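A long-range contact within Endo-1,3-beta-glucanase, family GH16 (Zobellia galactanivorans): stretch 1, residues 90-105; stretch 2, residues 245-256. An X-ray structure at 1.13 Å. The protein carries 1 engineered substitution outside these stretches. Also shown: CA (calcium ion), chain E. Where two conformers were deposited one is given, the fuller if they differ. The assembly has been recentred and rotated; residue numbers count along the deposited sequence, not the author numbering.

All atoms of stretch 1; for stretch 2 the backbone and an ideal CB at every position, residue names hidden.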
# COMPACT_ATOMS: atom_id res chain seq x y z
N LYS A 90 0.10 -11.63 -4.40
CA LYS A 90 -0.29 -13.04 -4.37
C LYS A 90 0.85 -13.78 -3.66
O LYS A 90 1.50 -14.68 -4.19
CB LYS A 90 -0.56 -13.57 -5.80
CG LYS A 90 -1.85 -13.05 -6.32
CD LYS A 90 -2.26 -13.96 -7.47
CE LYS A 90 -3.60 -13.42 -7.97
NZ LYS A 90 -3.98 -14.12 -9.25
N PHE A 91 1.14 -13.31 -2.46
CA PHE A 91 2.34 -13.77 -1.76
C PHE A 91 2.17 -13.20 -0.41
O PHE A 91 2.12 -11.98 -0.26
CB PHE A 91 3.67 -13.23 -2.37
CG PHE A 91 4.91 -13.66 -1.60
CD1 PHE A 91 5.37 -14.98 -1.74
CD2 PHE A 91 5.59 -12.81 -0.71
CE1 PHE A 91 6.52 -15.43 -1.09
CE2 PHE A 91 6.75 -13.27 -0.03
CZ PHE A 91 7.17 -14.58 -0.21
N ALA A 92 2.11 -14.09 0.55
CA ALA A 92 1.95 -13.73 1.94
C ALA A 92 3.17 -14.20 2.70
O ALA A 92 3.65 -15.32 2.38
CB ALA A 92 0.66 -14.32 2.52
N PHE A 93 3.66 -13.48 3.67
CA PHE A 93 4.94 -13.79 4.29
C PHE A 93 4.95 -13.31 5.73
O PHE A 93 4.23 -12.34 6.06
CB PHE A 93 6.11 -13.20 3.50
CG PHE A 93 6.06 -11.72 3.43
CD1 PHE A 93 5.13 -11.05 2.61
CD2 PHE A 93 6.89 -10.93 4.22
CE1 PHE A 93 5.01 -9.68 2.55
CE2 PHE A 93 6.77 -9.49 4.14
CZ PHE A 93 5.81 -8.92 3.34
N THR A 94 5.78 -13.99 6.54
CA THR A 94 5.99 -13.60 7.93
C THR A 94 7.42 -13.30 8.14
O THR A 94 8.28 -14.18 7.98
CB THR A 94 5.57 -14.69 8.93
OG1 THR A 94 4.24 -15.07 8.56
CG2 THR A 94 5.61 -14.19 10.36
N TYR A 95 7.69 -12.00 8.47
CA TYR A 95 9.05 -11.45 8.63
C TYR A 95 9.70 -11.25 7.29
O TYR A 95 9.38 -11.96 6.28
CB TYR A 95 9.90 -12.23 9.60
CG TYR A 95 9.25 -12.57 10.92
CD1 TYR A 95 8.45 -11.69 11.60
CD2 TYR A 95 9.43 -13.82 11.47
CE1 TYR A 95 7.87 -12.00 12.81
CE2 TYR A 95 8.89 -14.18 12.71
CZ TYR A 95 8.08 -13.24 13.37
OH TYR A 95 7.52 -13.62 14.56
N GLY A 96 10.60 -10.31 7.21
CA GLY A 96 11.39 -10.11 6.01
C GLY A 96 11.72 -8.65 5.84
O GLY A 96 11.39 -7.76 6.63
N LYS A 97 12.37 -8.40 4.72
CA LYS A 97 12.79 -7.05 4.32
C LYS A 97 12.08 -6.78 3.00
O LYS A 97 12.29 -7.50 2.01
CB LYS A 97 14.29 -6.99 4.17
CG LYS A 97 14.79 -5.62 3.74
CD LYS A 97 16.31 -5.50 3.78
CE LYS A 97 16.95 -6.33 2.72
NZ LYS A 97 18.43 -6.43 2.87
N VAL A 98 11.22 -5.78 2.97
CA VAL A 98 10.51 -5.37 1.77
C VAL A 98 11.10 -4.10 1.26
O VAL A 98 11.27 -3.14 2.03
CB VAL A 98 9.05 -5.09 2.11
CG1 VAL A 98 8.27 -4.63 0.85
CG2 VAL A 98 8.34 -6.33 2.74
N GLU A 99 11.48 -4.07 -0.03
CA GLU A 99 12.07 -2.86 -0.65
C GLU A 99 11.25 -2.49 -1.84
O GLU A 99 11.00 -3.34 -2.72
CB GLU A 99 13.51 -3.12 -1.11
CG GLU A 99 14.48 -3.41 0.00
CD GLU A 99 15.81 -3.86 -0.48
OE1 GLU A 99 15.99 -4.08 -1.70
OE2 GLU A 99 16.69 -3.93 0.35
N VAL A 100 10.78 -1.25 -1.93
CA VAL A 100 10.00 -0.78 -3.08
C VAL A 100 10.64 0.51 -3.55
O VAL A 100 10.69 1.50 -2.79
CB VAL A 100 8.50 -0.56 -2.72
CG1 VAL A 100 7.76 -0.14 -3.97
CG2 VAL A 100 7.87 -1.83 -2.17
N ARG A 101 11.13 0.53 -4.79
CA ARG A 101 11.76 1.75 -5.32
C ARG A 101 10.72 2.45 -6.20
O ARG A 101 10.15 1.81 -7.12
CB ARG A 101 12.98 1.35 -6.17
CG ARG A 101 13.70 2.57 -6.74
CD ARG A 101 15.06 2.14 -7.32
NE ARG A 101 15.84 3.32 -7.69
CZ ARG A 101 16.09 3.69 -8.93
NH1 ARG A 101 15.53 3.11 -9.98
NH2 ARG A 101 16.82 4.79 -9.14
N ALA A 102 10.40 3.71 -5.92
CA ALA A 102 9.26 4.36 -6.55
C ALA A 102 9.42 5.86 -6.63
O ALA A 102 10.17 6.46 -5.89
CB ALA A 102 7.98 4.07 -5.69
N LYS A 103 8.61 6.43 -7.53
CA LYS A 103 8.32 7.85 -7.68
C LYS A 103 6.87 8.04 -7.34
O LYS A 103 6.01 7.29 -7.81
CB LYS A 103 8.59 8.35 -9.10
CG LYS A 103 10.07 8.53 -9.40
CD LYS A 103 10.27 8.98 -10.86
CE LYS A 103 11.71 8.99 -11.19
NZ LYS A 103 11.86 9.58 -12.59
N LEU A 104 6.57 9.05 -6.51
CA LEU A 104 5.23 9.27 -5.97
C LEU A 104 4.42 10.26 -6.82
O LEU A 104 5.04 11.15 -7.46
CB LEU A 104 5.28 9.71 -4.49
CG LEU A 104 6.10 8.80 -3.60
CD1 LEU A 104 6.00 9.28 -2.17
CD2 LEU A 104 5.75 7.35 -3.70
N PRO A 105 3.10 10.24 -6.76
CA PRO A 105 2.33 11.29 -7.45
C PRO A 105 2.66 12.66 -6.87
O PRO A 105 2.81 12.84 -5.65
CB PRO A 105 0.87 10.88 -7.14
CG PRO A 105 0.94 9.47 -6.66
CD PRO A 105 2.29 9.17 -6.17
N UNK A 245 -2.79 11.26 -12.48
CA UNK A 245 -1.43 11.25 -11.94
C UNK A 245 -0.98 9.82 -11.75
O UNK A 245 -1.83 8.90 -11.63
CB UNK A 245 -1.35 12.02 -10.62
N UNK A 246 0.32 9.62 -11.68
CA UNK A 246 0.96 8.32 -11.62
C UNK A 246 1.80 8.11 -10.38
O UNK A 246 2.50 8.98 -9.94
CB UNK A 246 1.83 8.12 -12.86
N UNK A 247 1.75 6.87 -9.89
CA UNK A 247 2.67 6.29 -8.88
C UNK A 247 3.50 5.25 -9.62
O UNK A 247 2.91 4.31 -10.16
CB UNK A 247 1.92 5.67 -7.70
N UNK A 248 4.78 5.48 -9.76
CA UNK A 248 5.63 4.68 -10.60
C UNK A 248 6.57 3.86 -9.73
O UNK A 248 7.33 4.39 -8.92
CB UNK A 248 6.41 5.56 -11.58
N UNK A 249 6.52 2.54 -9.92
CA UNK A 249 7.28 1.60 -9.08
C UNK A 249 8.26 0.83 -9.95
O UNK A 249 7.89 0.09 -10.87
CB UNK A 249 6.35 0.64 -8.34
N UNK A 250 9.54 1.00 -9.68
CA UNK A 250 10.60 0.30 -10.43
C UNK A 250 10.66 -1.17 -10.07
O UNK A 250 10.83 -2.04 -10.93
CB UNK A 250 11.96 0.95 -10.17
N UNK A 251 10.53 -1.50 -8.78
CA UNK A 251 10.57 -2.88 -8.40
C UNK A 251 9.95 -3.02 -6.97
O UNK A 251 9.92 -2.06 -6.21
CB UNK A 251 12.01 -3.40 -8.45
N UNK A 252 9.56 -4.25 -6.71
CA UNK A 252 9.23 -4.74 -5.33
C UNK A 252 10.14 -5.92 -5.09
O UNK A 252 10.15 -6.83 -5.94
CB UNK A 252 7.76 -5.13 -5.17
N UNK A 253 10.85 -5.94 -3.97
CA UNK A 253 11.68 -7.09 -3.61
C UNK A 253 11.38 -7.43 -2.14
O UNK A 253 11.32 -6.54 -1.30
CB UNK A 253 13.17 -6.80 -3.83
N UNK A 254 11.29 -8.74 -1.84
CA UNK A 254 11.10 -9.17 -0.48
C UNK A 254 12.15 -10.25 -0.19
O UNK A 254 12.26 -11.24 -0.95
CB UNK A 254 9.68 -9.68 -0.25
N UNK A 255 12.91 -10.05 0.86
CA UNK A 255 13.91 -10.95 1.29
C UNK A 255 13.54 -11.52 2.67
O UNK A 255 12.96 -10.83 3.49
CB UNK A 255 15.27 -10.25 1.31
N UNK A 256 14.00 -12.72 2.98
CA UNK A 256 13.89 -13.23 4.35
C UNK A 256 15.19 -13.71 4.88
O UNK A 256 16.16 -13.75 4.14
OXT UNK A 256 15.22 -14.03 6.11
CB UNK A 256 12.87 -14.37 4.43
CA CA E . 12.15 -2.18 -12.95

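Stretch 2 runs antiparallel to the strand 96-103, so side chains alternate between two faces: one lined by Val98, Val100 and Ala102, the other by Lys97, Glu99, Arg101 and Lys103.

Position 245 points its CB toward Pro105, 4.3 Å from Pro105 CB. With no charge in reach, a small polar or apolar group would serve. It is Asp245, whose OD2 lies 3.2 Å from Pro105 CB.

Position 246 points its CB away, with no atom of stretch 1 within 5.5 Å of it, leaving the choice wide; a beta-branched residue fits the extended backbone. It is Ile246.

At 247 the CB points sideways, 3.8 Å from Pro105 CD, with Leu104 and Ala102 further along. A large apolar residue, leucine, methionine or an aromatic, could cover all three. Phe247 does so: its CE1 is 3.5 Å from Leu104 CD2 and 3.8 Å from Ala102 CB.

Position 248 pairs with Lys103 through two backbone hydrogen bonds and shares its polar face. An acid or a long polar side chain suits the lysine. Glu248 meets it through water 3, which donates to Glu248 OE1 and accepts from Lys103 NZ.

Position 249 turns to the apolar face, its CB 4.6 Å from Ala102 CB and 4.7 Å from Val100 CG1. The small alanine leaves room for a branched aliphatic. Ile249 places CG2 3.8 Å from Val100 CG1 and CG1 4.0 Å from Ala102 CB.

At 250 phi/psi of -72/-42 breaks the extended run, and the register slips by one in a beta bulge. The CB points toward stretch 1, near the Arg101 side chain, and the calcium lies close to the backbone carbonyl; an acid answers both charges. Asp250 binds calcium through O and OD1, both at 2.4 Å, while OD2 forms a 2.8 Å salt bridge with Arg101 NH1.

Position 251 returns to the polar face beside the aliphatic part of Arg101. A flat ring or a long chain could cover it. Tyr251, chi1 p, lays its ring over Arg101 CB, 3.7 Å from the centroid, and its OH shares water 2 with Glu99.

The CB of 252 lies 4.5 Å from Val100 CG2, so a compact aliphatic is enough. Val252 brings CG2 to 4.1 Å from Val100 CG2.

Position 253 pairs with Glu99, inviting a base or another hydrogen-bond donor. Arg253 uses no direct salt bridge; its NH1 donates to water 1, which donates to Glu99 OE1.

At 254 Phe91, Phe93 and Val98 form an apolar pocket, open to leucine, isoleucine or methionine. Ile254 fills it: CD1 is 3.7 Å from Phe93 CE1, and CG2 sits over that ring's face.

Position 255 pairs with Lys97, with Glu99 nearby; an aromatic or a polar chain would suit. Tyr255 brings CD1 3.8 Å from Lys97 CE, and its OH joins water 1.

At 256, the C-terminus, the CB points sideways beside Gly96, near the carbonyls of Thr94 and Tyr95. A flexible donor would suit. It is Gln256, whose side chain bends back toward them.

Stretch 2 (245-256) DIFEIDYVRIYQ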
# COMPACT_ATOMS: atom_id res chain seq x y z
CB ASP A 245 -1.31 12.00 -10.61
CG ASP A 245 0.04 12.60 -10.38
OD1 ASP A 245 0.93 12.51 -11.26
OD2 ASP A 245 0.23 13.16 -9.28
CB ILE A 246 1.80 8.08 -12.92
CG1 ILE A 246 0.87 7.73 -14.09
CG2 ILE A 246 2.88 7.01 -12.75
CD1 ILE A 246 1.55 7.79 -15.49
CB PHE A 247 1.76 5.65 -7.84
CG PHE A 247 2.39 5.00 -6.63
CD1 PHE A 247 3.72 5.14 -6.28
CD2 PHE A 247 1.57 4.22 -5.81
CE1 PHE A 247 4.22 4.50 -5.15
CE2 PHE A 247 2.06 3.60 -4.69
CZ PHE A 247 3.37 3.77 -4.36
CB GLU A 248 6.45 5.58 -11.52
CG GLU A 248 7.23 4.77 -12.50
CD GLU A 248 8.04 5.56 -13.50
OE1 GLU A 248 8.29 6.75 -13.25
OE2 GLU A 248 8.46 4.99 -14.51
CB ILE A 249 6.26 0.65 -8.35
CG1 ILE A 249 5.45 1.50 -7.39
CG2 ILE A 249 7.03 -0.44 -7.65
CD1 ILE A 249 4.28 0.81 -6.91
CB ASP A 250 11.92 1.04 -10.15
CG ASP A 250 13.07 0.48 -10.95
OD1 ASP A 250 12.87 -0.11 -12.03
OD2 ASP A 250 14.22 0.66 -10.46
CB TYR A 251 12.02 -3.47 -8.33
CG TYR A 251 13.02 -2.77 -7.50
CD1 TYR A 251 13.00 -2.82 -6.10
CD2 TYR A 251 14.06 -2.02 -8.10
CE1 TYR A 251 13.99 -2.24 -5.32
CE2 TYR A 251 15.04 -1.42 -7.34
CZ TYR A 251 15.03 -1.53 -5.96
OH TYR A 251 15.98 -0.88 -5.25
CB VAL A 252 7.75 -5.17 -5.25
CG1 VAL A 252 7.44 -5.81 -3.90
CG2 VAL A 252 6.84 -3.99 -5.52
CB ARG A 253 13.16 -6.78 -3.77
CG ARG A 253 13.60 -6.48 -5.22
CD ARG A 253 14.97 -5.92 -5.29
NE ARG A 253 15.30 -5.61 -6.67
CZ ARG A 253 16.30 -4.82 -7.03
NH1 ARG A 253 17.13 -4.34 -6.16
NH2 ARG A 253 16.42 -4.56 -8.34
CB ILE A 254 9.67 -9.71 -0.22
CG1 ILE A 254 8.64 -8.67 -0.67
CG2 ILE A 254 9.54 -10.15 1.21
CD1 ILE A 254 7.16 -9.10 -0.46
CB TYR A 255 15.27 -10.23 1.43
CG TYR A 255 15.80 -9.62 0.19
CD1 TYR A 255 15.43 -8.34 -0.18
CD2 TYR A 255 16.69 -10.31 -0.63
CE1 TYR A 255 15.92 -7.72 -1.34
CE2 TYR A 255 17.20 -9.72 -1.79
CZ TYR A 255 16.79 -8.45 -2.14
OH TYR A 255 17.28 -7.88 -3.30
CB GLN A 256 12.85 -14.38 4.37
CG GLN A 256 11.45 -13.82 4.27
CD GLN A 256 10.35 -14.86 4.33
OE1 GLN A 256 9.29 -14.64 5.00
NE2 GLN A 256 10.51 -15.97 3.71
O HOH W 1 17.68 -5.24 -3.37
O HOH W 2 16.46 -1.68 -2.83
O HOH W 3 10.66 7.44 -14.36
O HOH W 4 5.00 10.70 -10.46
O HOH W 5 14.00 -3.18 -11.79
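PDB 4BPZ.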